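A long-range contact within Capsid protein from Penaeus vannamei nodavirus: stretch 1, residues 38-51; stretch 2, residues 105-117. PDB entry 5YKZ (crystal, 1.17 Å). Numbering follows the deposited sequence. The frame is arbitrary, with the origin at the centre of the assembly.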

# COMPACT_ATOMS: atom_id res chain seq x y z
N SER B 38 9.42 -14.39 -8.73
CA SER B 38 9.30 -13.53 -7.52
C SER B 38 8.42 -12.35 -7.81
O SER B 38 8.43 -11.70 -8.86
CB SER B 38 10.68 -13.12 -7.09
OG SER B 38 11.32 -14.34 -6.51
N TYR B 39 7.63 -12.05 -6.77
CA TYR B 39 6.65 -10.94 -6.75
C TYR B 39 6.80 -10.11 -5.54
O TYR B 39 7.26 -10.66 -4.47
CB TYR B 39 5.23 -11.50 -6.85
CG TYR B 39 4.97 -12.24 -8.10
CD1 TYR B 39 4.54 -11.56 -9.23
CD2 TYR B 39 5.15 -13.62 -8.22
CE1 TYR B 39 4.35 -12.23 -10.44
CE2 TYR B 39 4.93 -14.28 -9.43
CZ TYR B 39 4.54 -13.55 -10.49
OH TYR B 39 4.29 -14.25 -11.69
N LEU B 40 6.38 -8.91 -5.56
CA LEU B 40 6.25 -8.04 -4.34
C LEU B 40 4.78 -7.85 -4.06
O LEU B 40 3.99 -7.59 -5.01
CB LEU B 40 6.88 -6.74 -4.69
CG LEU B 40 7.17 -5.82 -3.58
CD1 LEU B 40 8.31 -6.32 -2.64
CD2 LEU B 40 7.47 -4.42 -4.09
N LEU B 41 4.38 -7.91 -2.81
CA LEU B 41 3.01 -7.69 -2.40
C LEU B 41 2.93 -6.47 -1.55
O LEU B 41 3.72 -6.32 -0.60
CB LEU B 41 2.45 -8.87 -1.59
CG LEU B 41 2.84 -10.25 -2.03
CD1 LEU B 41 2.23 -11.31 -1.17
CD2 LEU B 41 2.45 -10.51 -3.51
N THR B 42 1.97 -5.55 -1.81
CA THR B 42 1.77 -4.35 -1.05
C THR B 42 0.32 -4.25 -0.64
O THR B 42 -0.58 -4.66 -1.42
CB THR B 42 2.19 -3.12 -1.91
OG1 THR B 42 1.44 -3.13 -3.18
CG2 THR B 42 3.62 -3.16 -2.20
N PRO B 43 0.02 -3.72 0.53
CA PRO B 43 -1.37 -3.70 1.03
C PRO B 43 -2.23 -2.64 0.38
O PRO B 43 -1.71 -1.58 -0.00
CB PRO B 43 -1.19 -3.37 2.53
CG PRO B 43 0.10 -2.56 2.56
CD PRO B 43 0.99 -3.19 1.54
N ALA B 44 -3.52 -2.81 0.36
CA ALA B 44 -4.48 -1.83 -0.13
C ALA B 44 -5.86 -2.17 0.34
O ALA B 44 -6.18 -3.41 0.48
CB ALA B 44 -4.46 -1.72 -1.64
N PHE B 45 -6.75 -1.21 0.47
CA PHE B 45 -8.16 -1.50 0.66
C PHE B 45 -8.96 -0.27 0.24
O PHE B 45 -8.42 0.86 0.19
CB PHE B 45 -8.49 -1.95 2.08
CG PHE B 45 -8.09 -0.95 3.12
CD1 PHE B 45 -8.82 0.18 3.35
CD2 PHE B 45 -6.97 -1.16 3.87
CE1 PHE B 45 -8.38 1.11 4.34
CE2 PHE B 45 -6.55 -0.27 4.80
CZ PHE B 45 -7.27 0.86 5.02
N LEU B 46 -10.23 -0.46 -0.05
CA LEU B 46 -11.06 0.55 -0.66
C LEU B 46 -12.38 0.71 0.05
O LEU B 46 -13.16 -0.27 0.13
CB LEU B 46 -11.27 0.18 -2.15
CG LEU B 46 -12.05 1.14 -2.94
CD1 LEU B 46 -11.45 2.53 -3.05
CD2 LEU B 46 -12.25 0.66 -4.35
N GLU B 47 -12.68 1.90 0.49
CA GLU B 47 -14.02 2.25 0.94
C GLU B 47 -14.54 1.30 1.98
O GLU B 47 -15.70 0.81 1.87
CB GLU B 47 -14.96 2.44 -0.24
CG GLU B 47 -14.52 3.59 -1.14
CD GLU B 47 -15.11 3.62 -2.53
OE1 GLU B 47 -14.75 4.60 -3.26
OE2 GLU B 47 -15.78 2.66 -2.95
N GLN B 48 -13.80 1.07 3.05
CA GLN B 48 -14.19 0.16 4.16
C GLN B 48 -14.68 0.88 5.31
O GLN B 48 -14.16 1.92 5.70
CB GLN B 48 -13.00 -0.75 4.55
CG GLN B 48 -12.58 -1.67 3.44
CD GLN B 48 -13.66 -2.58 3.02
OE1 GLN B 48 -14.14 -3.35 3.88
NE2 GLN B 48 -14.00 -2.57 1.81
N ASN B 49 -15.72 0.32 5.98
CA ASN B 49 -16.18 0.80 7.25
C ASN B 49 -15.73 -0.12 8.34
O ASN B 49 -16.39 -1.12 8.62
CB ASN B 49 -17.69 0.96 7.29
CG ASN B 49 -18.14 1.43 8.60
OD1 ASN B 49 -17.40 1.81 9.46
ND2 ASN B 49 -19.49 1.52 8.74
N PHE B 50 -14.56 0.16 8.91
CA PHE B 50 -13.99 -0.67 9.98
C PHE B 50 -14.68 -0.44 11.28
O PHE B 50 -14.29 -1.13 12.24
CB PHE B 50 -12.46 -0.40 10.10
CG PHE B 50 -11.67 -0.74 8.89
CD1 PHE B 50 -11.38 -2.09 8.58
CD2 PHE B 50 -11.15 0.20 8.03
CE1 PHE B 50 -10.63 -2.40 7.52
CE2 PHE B 50 -10.39 -0.11 6.95
CZ PHE B 50 -10.14 -1.45 6.69
N GLN B 51 -15.64 0.45 11.37
CA GLN B 51 -16.38 0.80 12.61
C GLN B 51 -17.79 0.36 12.48
O GLN B 51 -18.64 0.85 13.30
CB GLN B 51 -16.27 2.29 12.86
CG GLN B 51 -14.82 2.65 13.14
CD GLN B 51 -14.57 4.12 13.52
OE1 GLN B 51 -15.49 4.90 13.70
NE2 GLN B 51 -13.31 4.49 13.54
N SER B 105 -14.42 -11.29 14.00
CA SER B 105 -15.68 -10.71 13.67
C SER B 105 -15.59 -9.43 12.85
O SER B 105 -16.58 -8.88 12.44
CB SER B 105 -16.49 -10.48 14.95
OG SER B 105 -15.79 -9.78 15.88
N LYS B 106 -14.34 -8.97 12.59
CA LYS B 106 -14.10 -7.82 11.72
C LYS B 106 -14.03 -8.36 10.31
O LYS B 106 -12.98 -8.85 9.89
CB LYS B 106 -12.83 -7.08 12.15
CG LYS B 106 -12.79 -6.66 13.59
CD LYS B 106 -13.90 -5.70 13.99
CE LYS B 106 -13.80 -4.39 13.25
NZ LYS B 106 -14.80 -3.43 13.76
N LYS B 107 -15.16 -8.33 9.62
CA LYS B 107 -15.31 -9.00 8.33
C LYS B 107 -15.07 -8.08 7.14
O LYS B 107 -15.47 -8.39 6.00
CB LYS B 107 -16.73 -9.64 8.20
CG LYS B 107 -17.15 -10.59 9.28
CD LYS B 107 -16.14 -11.69 9.32
CE LYS B 107 -16.67 -12.90 10.22
NZ LYS B 107 -15.62 -13.89 10.47
N GLN B 108 -14.43 -6.92 7.41
CA GLN B 108 -14.12 -5.96 6.36
C GLN B 108 -13.19 -6.64 5.34
O GLN B 108 -12.55 -7.63 5.60
CB GLN B 108 -13.44 -4.72 6.96
CG GLN B 108 -14.41 -3.88 7.77
CD GLN B 108 -14.69 -4.37 9.19
OE1 GLN B 108 -14.02 -5.27 9.67
NE2 GLN B 108 -15.73 -3.80 9.81
N THR B 109 -13.10 -6.02 4.16
CA THR B 109 -12.31 -6.54 3.05
C THR B 109 -11.09 -5.70 2.84
O THR B 109 -11.18 -4.47 2.60
CB THR B 109 -13.13 -6.56 1.77
OG1 THR B 109 -14.28 -7.42 1.93
CG2 THR B 109 -12.33 -7.15 0.62
N THR B 110 -9.94 -6.35 2.94
CA THR B 110 -8.65 -5.70 2.60
C THR B 110 -7.94 -6.66 1.67
O THR B 110 -8.37 -7.79 1.44
CB THR B 110 -7.83 -5.36 3.82
OG1 THR B 110 -7.30 -6.53 4.41
CG2 THR B 110 -8.62 -4.54 4.83
N GLY B 111 -6.80 -6.22 1.13
CA GLY B 111 -6.09 -7.01 0.16
C GLY B 111 -4.71 -6.49 -0.13
O GLY B 111 -4.13 -5.71 0.65
N PHE B 112 -4.20 -6.95 -1.24
CA PHE B 112 -2.84 -6.65 -1.65
C PHE B 112 -2.76 -6.60 -3.15
O PHE B 112 -3.56 -7.25 -3.85
CB PHE B 112 -1.80 -7.63 -1.04
CG PHE B 112 -2.10 -9.08 -1.31
CD1 PHE B 112 -2.94 -9.78 -0.46
CD2 PHE B 112 -1.50 -9.71 -2.34
CE1 PHE B 112 -3.18 -11.12 -0.68
CE2 PHE B 112 -1.71 -11.07 -2.53
CZ PHE B 112 -2.57 -11.76 -1.70
N ASN B 113 -1.78 -5.85 -3.64
CA ASN B 113 -1.36 -5.87 -5.03
C ASN B 113 -0.25 -6.77 -5.24
O ASN B 113 0.65 -6.81 -4.41
CB ASN B 113 -1.00 -4.45 -5.48
CG ASN B 113 -2.35 -3.63 -5.69
OD1 ASN B 113 -3.29 -4.09 -6.29
ND2 ASN B 113 -2.44 -2.66 -5.08
N ILE B 114 -0.26 -7.57 -6.31
CA ILE B 114 0.83 -8.46 -6.69
C ILE B 114 1.58 -7.79 -7.81
O ILE B 114 1.03 -7.58 -8.91
CB ILE B 114 0.34 -9.82 -7.12
CG1 ILE B 114 -0.59 -10.44 -6.06
CG2 ILE B 114 1.53 -10.70 -7.46
CD1 ILE B 114 -1.00 -11.85 -6.38
N ILE B 115 2.78 -7.36 -7.54
CA ILE B 115 3.60 -6.50 -8.41
C ILE B 115 4.67 -7.37 -9.01
O ILE B 115 5.30 -8.18 -8.39
CB ILE B 115 4.23 -5.38 -7.61
CG1 ILE B 115 3.14 -4.58 -6.95
CG2 ILE B 115 5.05 -4.50 -8.54
CD1 ILE B 115 3.56 -3.68 -5.90
N ALA B 116 4.78 -7.21 -10.36
CA ALA B 116 5.60 -8.06 -11.21
C ALA B 116 6.46 -7.22 -12.15
O ALA B 116 6.00 -6.19 -12.66
CB ALA B 116 4.66 -8.96 -12.05
N ALA B 117 7.60 -7.77 -12.46
CA ALA B 117 8.33 -7.25 -13.58
C ALA B 117 7.67 -7.62 -14.90
O ALA B 117 7.10 -8.68 -15.04
CB ALA B 117 9.70 -7.86 -13.58
O HOH W 1 8.17 -10.44 -11.23
O HOH W 2 -0.69 -1.46 -2.87
O HOH W 3 -11.14 -3.32 0.02

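Ile115, Gln108 and Phe50 have the most surface covered by the opposing stretch. Ile115 belongs to a strand pairing; Gln108 and Phe50 meet in the loops beyond it.

The strands run antiparallel, with an angle of 138° between their directions. Ile115 pairs with Leu40 through two backbone hydrogen bonds. Ile115 N donates to Leu40 O at 2.8 Å, and Leu40 N donates to Ile115 O at 3.1 Å. Both are nearly straight. The side chains of this pair lie on the same face of the sheet, with Leu40 CB and Ile115 CB 4.2 Å apart. Ile115 also reaches along that face to the next hydrogen-bonded pair, where its CD1 is 3.5 Å from Thr42 OG1.

That next pair is Thr42 with Asn113. Asn113 N donates to Thr42 O at 2.8 Å, and Thr42 N donates to Asn113 O at 3.2 Å. A water links their side chains, 2.7 Å from Thr42 OG1 and 3.1 Å from Asn113 ND2, from which it accepts a hydrogen bond. The ladder continues to Ala44 and Gly111. The bond from Gly111 N to Ala44 O is 3.0 Å long but more bent, at 136°.

Between these pairs sit Leu41 with Ile114 and Pro43 with Phe112, whose side chains use the other face. Pro43 has no backbone N-H to donate, but its position is a non-hydrogen-bonded one, so the ladder loses no bond. The pair is close, with Pro43 CA 4.2 Å from Phe112 CA. On the same face Leu41 CD2 packs 4.0 Å from Ile114 CG1, and Leu41 CB lies 4.1 Å from Phe112 CD2.

Beyond the paired strands, side chains bond to backbone. Gln108 points toward stretch 1, and its NE2 donates to Asn49 O at 3.0 Å. The aliphatic part of Gln108 packs against Phe50, with Gln108 CG 3.6 Å from Phe50 CD1. The Phe50 ring also meets Thr110, whose CG2 lies near the ring plane, 3.9 Å from Phe50 CZ. The backbone of Phe50 is held as well: Lys106 NZ donates to Phe50 O at 2.8 Å.

Gln48 makes the reciprocal kind of link. Its OE1 accepts from Thr109 N at 2.9 Å, with an angle of 166°. Its NE2 donates to Leu46 O at 3.0 Å within its own stretch. The amide thus spans the corner at Glu47, holding Leu46 O with one end and Thr109 N with the other. A water adds a bridge nearby, accepting from Leu46 N at 3.0 Å and donating to Thr109 O at 2.8 Å.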